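Local coordinates for protein putative transcriptional regulator, LysR family (Vibrio parahaemolyticus, PDB 3OXN) that probably regulates transcription by binding DNA as a LysR-type factor, of which this chain is the putative substrate-binding domain, separate from the DNA-binding helix-turn-helix part, at residues 89-94 against 192-197; 106-111 against 184-189; 112-117 against 137-142. All blocks are in the same frame, centred on the assembly; numbering follows the deposited sequence.

Interaction 1 of 3, residues 89-94 against 192-197; sequences GRVGVL and FDYSMI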
loop_
_atom_site.group_PDB
_atom_site.type_symbol
_atom_site.label_atom_id
_atom_site.label_comp_id
_atom_site.label_asym_id
_atom_site.label_seq_id
_atom_site.Cartn_x
_atom_site.Cartn_y
_atom_site.Cartn_z
ATOM N N GLY A 89 4.770 -16.147 -12.118
ATOM C CA GLY A 89 5.764 -15.522 -12.965
ATOM C C GLY A 89 6.964 -14.947 -12.237
ATOM O O GLY A 89 7.100 -15.062 -11.038
ATOM N N ARG A 90 7.826 -14.271 -12.976
ATOM C CA ARG A 90 9.184 -14.035 -12.517
ATOM C C ARG A 90 9.483 -12.572 -12.271
ATOM O O ARG A 90 10.034 -11.903 -13.137
ATOM C CB ARG A 90 10.161 -14.584 -13.566
ATOM C CG ARG A 90 11.363 -15.288 -12.982
ATOM C CD ARG A 90 11.514 -16.673 -13.577
ATOM N NE ARG A 90 12.474 -17.468 -12.822
ATOM C CZ ARG A 90 13.789 -17.420 -13.020
ATOM N NH1 ARG A 90 14.289 -16.618 -13.962
ATOM N NH2 ARG A 90 14.601 -18.175 -12.280
ATOM N N VAL A 91 9.162 -12.079 -11.084
ATOM C CA VAL A 91 9.487 -10.698 -10.737
ATOM C C VAL A 91 10.988 -10.438 -10.691
ATOM O O VAL A 91 11.743 -11.192 -10.073
ATOM C CB VAL A 91 8.930 -10.314 -9.372
ATOM C CG1 VAL A 91 8.820 -8.800 -9.267
ATOM C CG2 VAL A 91 7.586 -10.971 -9.151
ATOM N N GLY A 92 11.412 -9.362 -11.348
ATOM C CA GLY A 92 12.787 -8.907 -11.261
ATOM C C GLY A 92 12.833 -7.526 -10.634
ATOM O O GLY A 92 11.795 -6.871 -10.511
ATOM N N VAL A 93 14.029 -7.079 -10.245
ATOM C CA VAL A 93 14.181 -5.784 -9.567
ATOM C C VAL A 93 14.849 -4.700 -10.429
ATOM O O VAL A 93 15.771 -4.983 -11.190
ATOM C CB VAL A 93 14.883 -5.936 -8.189
ATOM C CG1 VAL A 93 15.725 -4.725 -7.871
ATOM C CG2 VAL A 93 13.849 -6.141 -7.118
ATOM N N LEU A 94 14.376 -3.462 -10.312
ATOM C CA LEU A 94 14.834 -2.387 -11.176
ATOM C C LEU A 94 14.977 -1.100 -10.350
ATOM O O LEU A 94 14.407 -0.994 -9.275
ATOM C CB LEU A 94 13.819 -2.199 -12.302
ATOM C CG LEU A 94 14.302 -2.235 -13.757
ATOM C CD1 LEU A 94 15.246 -3.405 -14.020
ATOM C CD2 LEU A 94 13.111 -2.282 -14.705
ATOM N N PHE A 192 13.286 -13.553 -8.858
ATOM C CA PHE A 192 12.552 -14.448 -7.979
ATOM C C PHE A 192 11.222 -14.685 -8.635
ATOM O O PHE A 192 10.918 -14.041 -9.636
ATOM C CB PHE A 192 12.361 -13.839 -6.583
ATOM C CG PHE A 192 11.767 -12.439 -6.565
ATOM C CD1 PHE A 192 10.394 -12.247 -6.501
ATOM C CD2 PHE A 192 12.580 -11.321 -6.529
ATOM C CE1 PHE A 192 9.838 -10.949 -6.440
ATOM C CE2 PHE A 192 12.029 -10.023 -6.471
ATOM C CZ PHE A 192 10.659 -9.842 -6.429
ATOM N N ASP A 193 10.419 -15.597 -8.106
ATOM C CA ASP A 193 9.081 -15.705 -8.668
ATOM C C ASP A 193 7.942 -15.545 -7.684
ATOM O O ASP A 193 8.035 -15.951 -6.517
ATOM C CB ASP A 193 8.895 -16.928 -9.590
ATOM C CG ASP A 193 9.744 -18.115 -9.185
ATOM O OD1 ASP A 193 10.230 -18.825 -10.106
ATOM O OD2 ASP A 193 9.920 -18.330 -7.957
ATOM N N TYR A 194 6.886 -14.893 -8.176
ATOM C CA TYR A 194 5.650 -14.692 -7.436
ATOM C C TYR A 194 4.742 -15.879 -7.682
ATOM O O TYR A 194 4.961 -16.653 -8.608
ATOM C CB TYR A 194 4.947 -13.419 -7.899
ATOM C CG TYR A 194 4.912 -12.309 -6.888
ATOM C CD1 TYR A 194 6.073 -11.878 -6.265
ATOM C CD2 TYR A 194 3.713 -11.673 -6.566
ATOM C CE1 TYR A 194 6.045 -10.844 -5.337
ATOM C CE2 TYR A 194 3.666 -10.629 -5.645
ATOM C CZ TYR A 194 4.841 -10.215 -5.030
ATOM O OH TYR A 194 4.822 -9.179 -4.112
ATOM N N SER A 195 3.718 -16.001 -6.842
ATOM C CA SER A 195 2.803 -17.142 -6.862
ATOM C C SER A 195 1.432 -16.857 -6.247
ATOM O O SER A 195 1.215 -15.830 -5.624
ATOM C CB SER A 195 3.441 -18.366 -6.182
ATOM O OG SER A 195 4.557 -18.009 -5.401
HETATM N N MSE A 196 0.496 -17.769 -6.482
HETATM C CA MSE A 196 -0.772 -17.766 -5.786
HETATM C C MSE A 196 -0.645 -18.790 -4.693
HETATM O O MSE A 196 0.029 -19.801 -4.874
HETATM C CB MSE A 196 -1.888 -18.186 -6.713
HETATM C CG MSE A 196 -2.263 -17.167 -7.752
HETATM SE SE MSE A 196 -3.694 -17.906 -8.889
HETATM C CE MSE A 196 -2.802 -19.529 -9.516
ATOM N N ILE A 197 -1.277 -18.531 -3.559
ATOM C CA ILE A 197 -1.291 -19.505 -2.485
ATOM C C ILE A 197 -2.704 -19.644 -1.972
ATOM O O ILE A 197 -3.401 -18.650 -1.808
ATOM C CB ILE A 197 -0.358 -19.094 -1.329
ATOM C CG1 ILE A 197 0.923 -18.437 -1.866
ATOM C CG2 ILE A 197 -0.045 -20.295 -0.433
ATOM C CD1 ILE A 197 1.941 -19.400 -2.395
#

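Interaction 2 of 3, residues 106-111 against 184-189; sequences QEMSLD and PLPFQF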
loop_
_atom_site.group_PDB
_atom_site.type_symbol
_atom_site.label_atom_id
_atom_site.label_comp_id
_atom_site.label_asym_id
_atom_site.label_seq_id
_atom_site.Cartn_x
_atom_site.Cartn_y
_atom_site.Cartn_z
ATOM N N GLN A 106 23.404 8.789 -17.454
ATOM C CA GLN A 106 24.557 7.950 -17.710
ATOM C C GLN A 106 24.203 6.547 -17.271
ATOM O O GLN A 106 23.161 6.334 -16.663
ATOM C CB GLN A 106 25.795 8.470 -16.978
ATOM C CG GLN A 106 25.892 8.094 -15.510
ATOM C CD GLN A 106 27.050 8.808 -14.812
ATOM O OE1 GLN A 106 27.878 8.170 -14.157
ATOM N NE2 GLN A 106 27.117 10.137 -14.963
ATOM N N GLU A 107 25.034 5.570 -17.607
ATOM C CA GLU A 107 24.757 4.239 -17.106
ATOM C C GLU A 107 25.226 4.210 -15.677
ATOM O O GLU A 107 26.252 4.805 -15.338
ATOM C CB GLU A 107 25.456 3.141 -17.912
ATOM C CG GLU A 107 24.984 1.753 -17.474
ATOM C CD GLU A 107 25.928 0.629 -17.873
ATOM O OE1 GLU A 107 25.468 -0.544 -17.888
ATOM O OE2 GLU A 107 27.118 0.920 -18.166
HETATM N N MSE A 108 24.468 3.540 -14.828
HETATM C CA MSE A 108 24.839 3.470 -13.425
HETATM C C MSE A 108 25.657 2.219 -13.147
HETATM O O MSE A 108 25.172 1.089 -13.271
HETATM C CB MSE A 108 23.594 3.515 -12.550
HETATM C CG MSE A 108 23.719 2.779 -11.227
HETATM SE SE MSE A 108 21.992 2.734 -10.305
HETATM C CE MSE A 108 21.611 4.639 -10.387
ATOM N N SER A 109 26.913 2.434 -12.787
ATOM C CA SER A 109 27.803 1.344 -12.449
ATOM C C SER A 109 27.592 0.932 -11.009
ATOM O O SER A 109 27.108 1.710 -10.199
ATOM C CB SER A 109 29.250 1.770 -12.657
ATOM O OG SER A 109 30.040 1.442 -11.529
ATOM N N LEU A 110 27.941 -0.306 -10.700
ATOM C CA LEU A 110 27.968 -0.751 -9.321
ATOM C C LEU A 110 28.502 0.361 -8.426
ATOM O O LEU A 110 27.796 0.852 -7.556
ATOM C CB LEU A 110 28.833 -1.999 -9.172
ATOM C CG LEU A 110 28.911 -2.538 -7.744
ATOM C CD1 LEU A 110 27.625 -3.256 -7.347
ATOM C CD2 LEU A 110 30.117 -3.462 -7.608
ATOM N N ASP A 111 29.740 0.780 -8.639
ATOM C CA ASP A 111 30.256 1.821 -7.776
ATOM C C ASP A 111 29.244 2.940 -7.616
ATOM O O ASP A 111 28.961 3.342 -6.501
ATOM C CB ASP A 111 31.584 2.403 -8.254
ATOM C CG ASP A 111 32.015 3.606 -7.410
ATOM O OD1 ASP A 111 32.048 3.480 -6.158
ATOM O OD2 ASP A 111 32.297 4.684 -7.986
ATOM N N PRO A 184 18.981 -0.409 -14.809
ATOM C CA PRO A 184 19.138 -1.784 -14.316
ATOM C C PRO A 184 19.976 -1.856 -13.027
ATOM O O PRO A 184 20.708 -0.919 -12.692
ATOM C CB PRO A 184 19.887 -2.478 -15.448
ATOM C CG PRO A 184 19.563 -1.692 -16.665
ATOM C CD PRO A 184 19.375 -0.270 -16.222
ATOM N N LEU A 185 19.851 -2.962 -12.301
ATOM C CA LEU A 185 20.696 -3.215 -11.149
ATOM C C LEU A 185 22.102 -3.468 -11.646
ATOM O O LEU A 185 22.306 -4.369 -12.458
ATOM C CB LEU A 185 20.214 -4.460 -10.419
ATOM C CG LEU A 185 18.952 -4.344 -9.586
ATOM C CD1 LEU A 185 18.592 -5.720 -9.074
ATOM C CD2 LEU A 185 19.168 -3.353 -8.455
ATOM N N PRO A 186 23.084 -2.700 -11.141
ATOM C CA PRO A 186 24.466 -2.782 -11.605
ATOM C C PRO A 186 25.120 -4.053 -11.116
ATOM O O PRO A 186 26.327 -4.056 -10.885
ATOM C CB PRO A 186 25.143 -1.592 -10.922
ATOM C CG PRO A 186 24.075 -0.844 -10.230
ATOM C CD PRO A 186 22.971 -1.806 -9.988
ATOM N N PHE A 187 24.332 -5.106 -10.926
ATOM C CA PHE A 187 24.887 -6.400 -10.564
ATOM C C PHE A 187 24.029 -7.554 -11.053
ATOM O O PHE A 187 22.922 -7.357 -11.555
ATOM C CB PHE A 187 25.148 -6.508 -9.053
ATOM C CG PHE A 187 23.947 -6.222 -8.197
ATOM C CD1 PHE A 187 23.052 -7.232 -7.871
ATOM C CD2 PHE A 187 23.720 -4.950 -7.696
ATOM C CE1 PHE A 187 21.949 -6.967 -7.055
ATOM C CE2 PHE A 187 22.615 -4.679 -6.876
ATOM C CZ PHE A 187 21.733 -5.686 -6.559
ATOM N N GLN A 188 24.570 -8.759 -10.932
ATOM C CA GLN A 188 23.852 -9.944 -11.343
ATOM C C GLN A 188 22.857 -10.246 -10.256
ATOM O O GLN A 188 23.229 -10.410 -9.093
ATOM C CB GLN A 188 24.798 -11.134 -11.523
ATOM C CG GLN A 188 24.174 -12.301 -12.298
ATOM C CD GLN A 188 24.617 -13.667 -11.781
ATOM O OE1 GLN A 188 25.750 -13.835 -11.316
ATOM N NE2 GLN A 188 23.714 -14.651 -11.853
ATOM N N PHE A 189 21.590 -10.292 -10.640
ATOM C CA PHE A 189 20.506 -10.593 -9.717
ATOM C C PHE A 189 19.474 -11.382 -10.497
ATOM O O PHE A 189 19.009 -10.946 -11.552
ATOM C CB PHE A 189 19.887 -9.308 -9.158
ATOM C CG PHE A 189 18.785 -9.546 -8.167
ATOM C CD1 PHE A 189 19.077 -9.902 -6.859
ATOM C CD2 PHE A 189 17.458 -9.408 -8.543
ATOM C CE1 PHE A 189 18.074 -10.138 -5.954
ATOM C CE2 PHE A 189 16.439 -9.634 -7.639
ATOM C CZ PHE A 189 16.752 -10.001 -6.334
#

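Interaction 3 of 3, residues 112-117 against 137-142; sequences DYLSHP and DKPQRK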
loop_
_atom_site.group_PDB
_atom_site.type_symbol
_atom_site.label_atom_id
_atom_site.label_comp_id
_atom_site.label_asym_id
_atom_site.label_seq_id
_atom_site.Cartn_x
_atom_site.Cartn_y
_atom_site.Cartn_z
ATOM N N ASP A 112 28.695 3.451 -8.710
ATOM C CA ASP A 112 27.738 4.550 -8.598
ATOM C C ASP A 112 26.588 4.155 -7.686
ATOM O O ASP A 112 26.178 4.923 -6.807
ATOM C CB ASP A 112 27.187 4.947 -9.967
ATOM C CG ASP A 112 28.278 5.184 -10.993
ATOM O OD1 ASP A 112 28.943 4.202 -11.409
ATOM O OD2 ASP A 112 28.453 6.358 -11.387
ATOM N N TYR A 113 26.068 2.953 -7.901
ATOM C CA TYR A 113 24.990 2.430 -7.074
ATOM C C TYR A 113 25.375 2.539 -5.588
ATOM O O TYR A 113 24.645 3.126 -4.779
ATOM C CB TYR A 113 24.705 0.979 -7.478
ATOM C CG TYR A 113 23.480 0.351 -6.857
ATOM C CD1 TYR A 113 23.595 -0.549 -5.816
ATOM C CD2 TYR A 113 22.208 0.645 -7.333
ATOM C CE1 TYR A 113 22.485 -1.128 -5.255
ATOM C CE2 TYR A 113 21.090 0.079 -6.784
ATOM C CZ TYR A 113 21.227 -0.811 -5.739
ATOM O OH TYR A 113 20.104 -1.383 -5.161
ATOM N N LEU A 114 26.542 2.000 -5.249
ATOM C CA LEU A 114 27.024 1.945 -3.868
ATOM C C LEU A 114 27.414 3.295 -3.228
ATOM O O LEU A 114 27.716 3.339 -2.035
ATOM C CB LEU A 114 28.194 0.958 -3.759
ATOM C CG LEU A 114 27.841 -0.495 -3.424
ATOM C CD1 LEU A 114 26.487 -0.891 -3.960
ATOM C CD2 LEU A 114 28.914 -1.432 -3.947
ATOM N N SER A 115 27.394 4.383 -3.998
ATOM C CA SER A 115 27.781 5.693 -3.473
ATOM C C SER A 115 26.598 6.591 -3.166
ATOM O O SER A 115 26.783 7.745 -2.807
ATOM C CB SER A 115 28.655 6.457 -4.475
ATOM O OG SER A 115 29.239 5.601 -5.432
ATOM N N HIS A 116 25.383 6.096 -3.347
ATOM C CA HIS A 116 24.213 6.963 -3.243
ATOM C C HIS A 116 23.209 6.449 -2.215
ATOM O O HIS A 116 23.175 5.244 -1.927
ATOM C CB HIS A 116 23.534 7.102 -4.614
ATOM C CG HIS A 116 24.265 7.989 -5.573
ATOM N ND1 HIS A 116 23.950 9.321 -5.741
ATOM C CD2 HIS A 116 25.282 7.732 -6.426
ATOM C CE1 HIS A 116 24.749 9.850 -6.653
ATOM N NE2 HIS A 116 25.568 8.907 -7.083
ATOM N N PRO A 117 22.379 7.360 -1.670
ATOM C CA PRO A 117 21.334 6.985 -0.708
ATOM C C PRO A 117 20.316 6.111 -1.422
ATOM O O PRO A 117 19.954 6.420 -2.555
ATOM C CB PRO A 117 20.672 8.319 -0.354
ATOM C CG PRO A 117 21.440 9.376 -1.072
ATOM C CD PRO A 117 22.232 8.746 -2.134
ATOM N N ASP A 137 29.158 -9.249 -0.837
ATOM C CA ASP A 137 30.608 -9.024 -0.840
ATOM C C ASP A 137 30.970 -7.577 -1.127
ATOM O O ASP A 137 32.121 -7.270 -1.422
ATOM C CB ASP A 137 31.296 -9.904 -1.895
ATOM C CG ASP A 137 31.281 -11.389 -1.537
ATOM O OD1 ASP A 137 31.427 -11.718 -0.331
ATOM O OD2 ASP A 137 31.136 -12.225 -2.469
ATOM N N LYS A 138 29.988 -6.688 -1.054
ATOM C CA LYS A 138 30.200 -5.297 -1.417
ATOM C C LYS A 138 30.114 -4.387 -0.202
ATOM O O LYS A 138 29.541 -4.762 0.831
ATOM C CB LYS A 138 29.166 -4.847 -2.449
ATOM C CG LYS A 138 28.897 -5.841 -3.590
ATOM C CD LYS A 138 30.152 -6.191 -4.392
ATOM C CE LYS A 138 29.926 -7.486 -5.185
ATOM N NZ LYS A 138 29.062 -8.464 -4.401
ATOM N N PRO A 139 30.699 -3.183 -0.314
ATOM C CA PRO A 139 30.507 -2.185 0.734
ATOM C C PRO A 139 29.042 -2.098 1.104
ATOM O O PRO A 139 28.176 -2.499 0.336
ATOM C CB PRO A 139 30.959 -0.895 0.047
ATOM C CG PRO A 139 32.044 -1.358 -0.841
ATOM C CD PRO A 139 31.609 -2.696 -1.364
ATOM N N GLN A 140 28.767 -1.581 2.287
ATOM C CA GLN A 140 27.403 -1.299 2.691
ATOM C C GLN A 140 26.891 -0.127 1.841
ATOM O O GLN A 140 27.641 0.800 1.543
ATOM C CB GLN A 140 27.422 -0.886 4.158
ATOM C CG GLN A 140 26.535 -1.670 5.090
ATOM C CD GLN A 140 27.041 -1.569 6.528
ATOM O OE1 GLN A 140 28.060 -2.178 6.880
ATOM N NE2 GLN A 140 26.349 -0.774 7.358
ATOM N N ARG A 141 25.629 -0.142 1.443
ATOM C CA ARG A 141 25.064 1.090 0.927
ATOM C C ARG A 141 24.274 1.762 2.042
ATOM O O ARG A 141 23.978 1.138 3.052
ATOM C CB ARG A 141 24.209 0.836 -0.320
ATOM C CG ARG A 141 22.891 0.196 -0.051
ATOM C CD ARG A 141 22.381 -0.473 -1.303
ATOM N NE ARG A 141 21.308 -1.418 -1.017
ATOM C CZ ARG A 141 21.476 -2.543 -0.330
ATOM N NH1 ARG A 141 22.675 -2.868 0.153
ATOM N NH2 ARG A 141 20.440 -3.342 -0.124
ATOM N N LYS A 142 23.961 3.041 1.879
ATOM C CA LYS A 142 23.109 3.733 2.839
ATOM C C LYS A 142 21.657 3.580 2.408
ATOM O O LYS A 142 21.245 4.069 1.361
ATOM C CB LYS A 142 23.504 5.212 2.968
ATOM C CG LYS A 142 23.882 5.875 1.614
ATOM C CD LYS A 142 24.616 7.243 1.743
ATOM C CE LYS A 142 24.855 7.870 0.345
ATOM N NZ LYS A 142 25.777 9.059 0.315
#

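Interaction 1 of 3, residues 89-94 against 192-197
Val91 holds CG1 anti to its backbone N (chi1 -159°) and CG2 beside that N, while Phe192 places CG between its own backbone N and carbonyl carbon (chi1 52°), so that the valine branches meet the phenyl ring. The contact lies at the double crossover of the substrate-binding domain, whose chain runs out of one mixed sheet after strand 83-89 and returns to it through 192-197. That pair of linkers between two lobes is the hinge of the type 2 periplasmic binding-protein fold, to which LysR effector domains belong. CG1 of Val91 approaches CZ of Phe192 to 3.5 Å, and the carbonyl oxygen Val91 O stands 3.6 Å above the Phe192 ring plane, over its centre. Val93 CG2 meets the edge of the same ring near its plane, at 4.3 Å from CE2 of Phe192. The other valine branch, Val91 CG2, reaches CD1 of Tyr194 at 3.4 Å, arriving obliquely to that ring. Tyr194 is in turn oriented from the first lobe: its OH is hydrogen-bonded to Thr26 OG1 and its ring packs edge-to-face with Tyr28. In the backbone, Gly89 and Tyr194 form an antiparallel hydrogen-bonded pair. Tyr194 N donates to Gly89 O over 2.9 Å with a moderately bent N-H...O angle of 143°. Beyond this pair the linkers stay close: Arg90 CA makes a CA-H...O contact of 3.4 Å with Phe192 O. Helix 125-134 also packs on the Phe192 side chain, through Val127 and Leu130. On the exposed flank a long salt bridge spans the linkers, Arg90 NE lying 3.8 Å from Asp193 OD1, which sits at the guanidinium edge and in its plane.

Interaction 2 of 3, residues 106-111 against 184-189
Leu110 and Pro186 bring their CA atoms within 4.6 Å where the loop 184-189 passes the first turn of helix 110-114, and no hydrogen bond joins the two backbones. The contact is therefore carried by apolar atoms: the Pro186 ring packs into the bend between Met108 and Leu110, its CG toward Met108 and its CB toward Leu110. Met108, a selenomethionine, has CG anti to its backbone N (chi1 150°), and that CG lies 3.8 Å from CG of Pro186. The selenium follows at 4.1 Å, Met108 SE to Pro186 CG, the two side chains meeting at a slant. From the helix, CB of Leu110 packs on CB of Pro186 at 4.1 Å and comes within 3.7 Å of Pro186 O. Its branch CD1 extends to Phe187 CD2 at 4.3 Å, an oblique approach to the ring. One face of the Phe187 ring is occupied by its own loop, Leu185 CB standing 4.2 Å above the ring centre, and the ring also touches Ile131 and Ala134 of helix 125-134. Tyr113 backs both Met108 and Pro186. Ser109 occupies the N-cap position of helix 110-114, and the proline lies beside this helix start. This is a surface contact of the second lobe of the type 2 periplasmic binding-protein fold, joining a helix N terminus to the loop that leaves edge strand 180-183.

Interaction 3 of 3, residues 112-117 against 137-142
Leu114 and Arg141 approach to 5.3 Å between CA atoms, and the evidence across this contact is almost wholly apolar. Leu114 CD2 does the touching at one end: it lies 3.7 Å from Lys138 CB and 3.9 Å from Pro139 CD, crossing the proline ring at about a right angle. In the middle, Arg141 CD meets Tyr113 CE1 at 4.0 Å, with the guanidinium and phenol planes only 21° apart. At the other end, the Lys142 chain runs extended beyond CG, alongside Pro117 and pointing the same way, its CE 3.7 Å from Pro117 CD. CG of Lys142 stands between backbone N and carbonyl carbon (chi1 40°), which puts it 3.6 Å from Pro117 CA.

No hydrogen bond crosses the pair; Lys142 NZ lies 3.5 Å from Ser115 O, and Pro117 CA makes a CA-H...O contact of 3.6 Å with Lys142 O. The stronger polar partners lie outside the two segments: Arg141 NH2 forms a salt bridge with Glu132 OE2, and Tyr113 OH is hydrogen-bonded to Thr165 OG1.

In the fold, helix 110-114 leads into strand 117-120, and the chain returns through helix 125-134 to the adjacent parallel strand 142-146, a beta-alpha-beta crossover. Lys142 pairs by backbone with His118, so the contact joins the entrances of both strands, with strand 163-167 on the far side of 117-120.

How the interactions relate
From the N terminus the chain first builds most of one lobe, then crosses at 89-94 into the second. There it reaches 106-111 and 112-117 in succession, on either end of the short helix 110-114. Interaction 3 closes first, at 137-142; interaction 2 next, at 184-189; interaction 1 last, at 192-197, as the chain returns to the first sheet. The three loops therefore sit one within another and none cross. Interactions 2 and 3 share the helix and touch, Pro186 CG lying 3.4 Å from Tyr113 CB. Interaction 1 meets interaction 2 where Val93 packs on Leu185 and Phe189, linking the hinge to the second lobe.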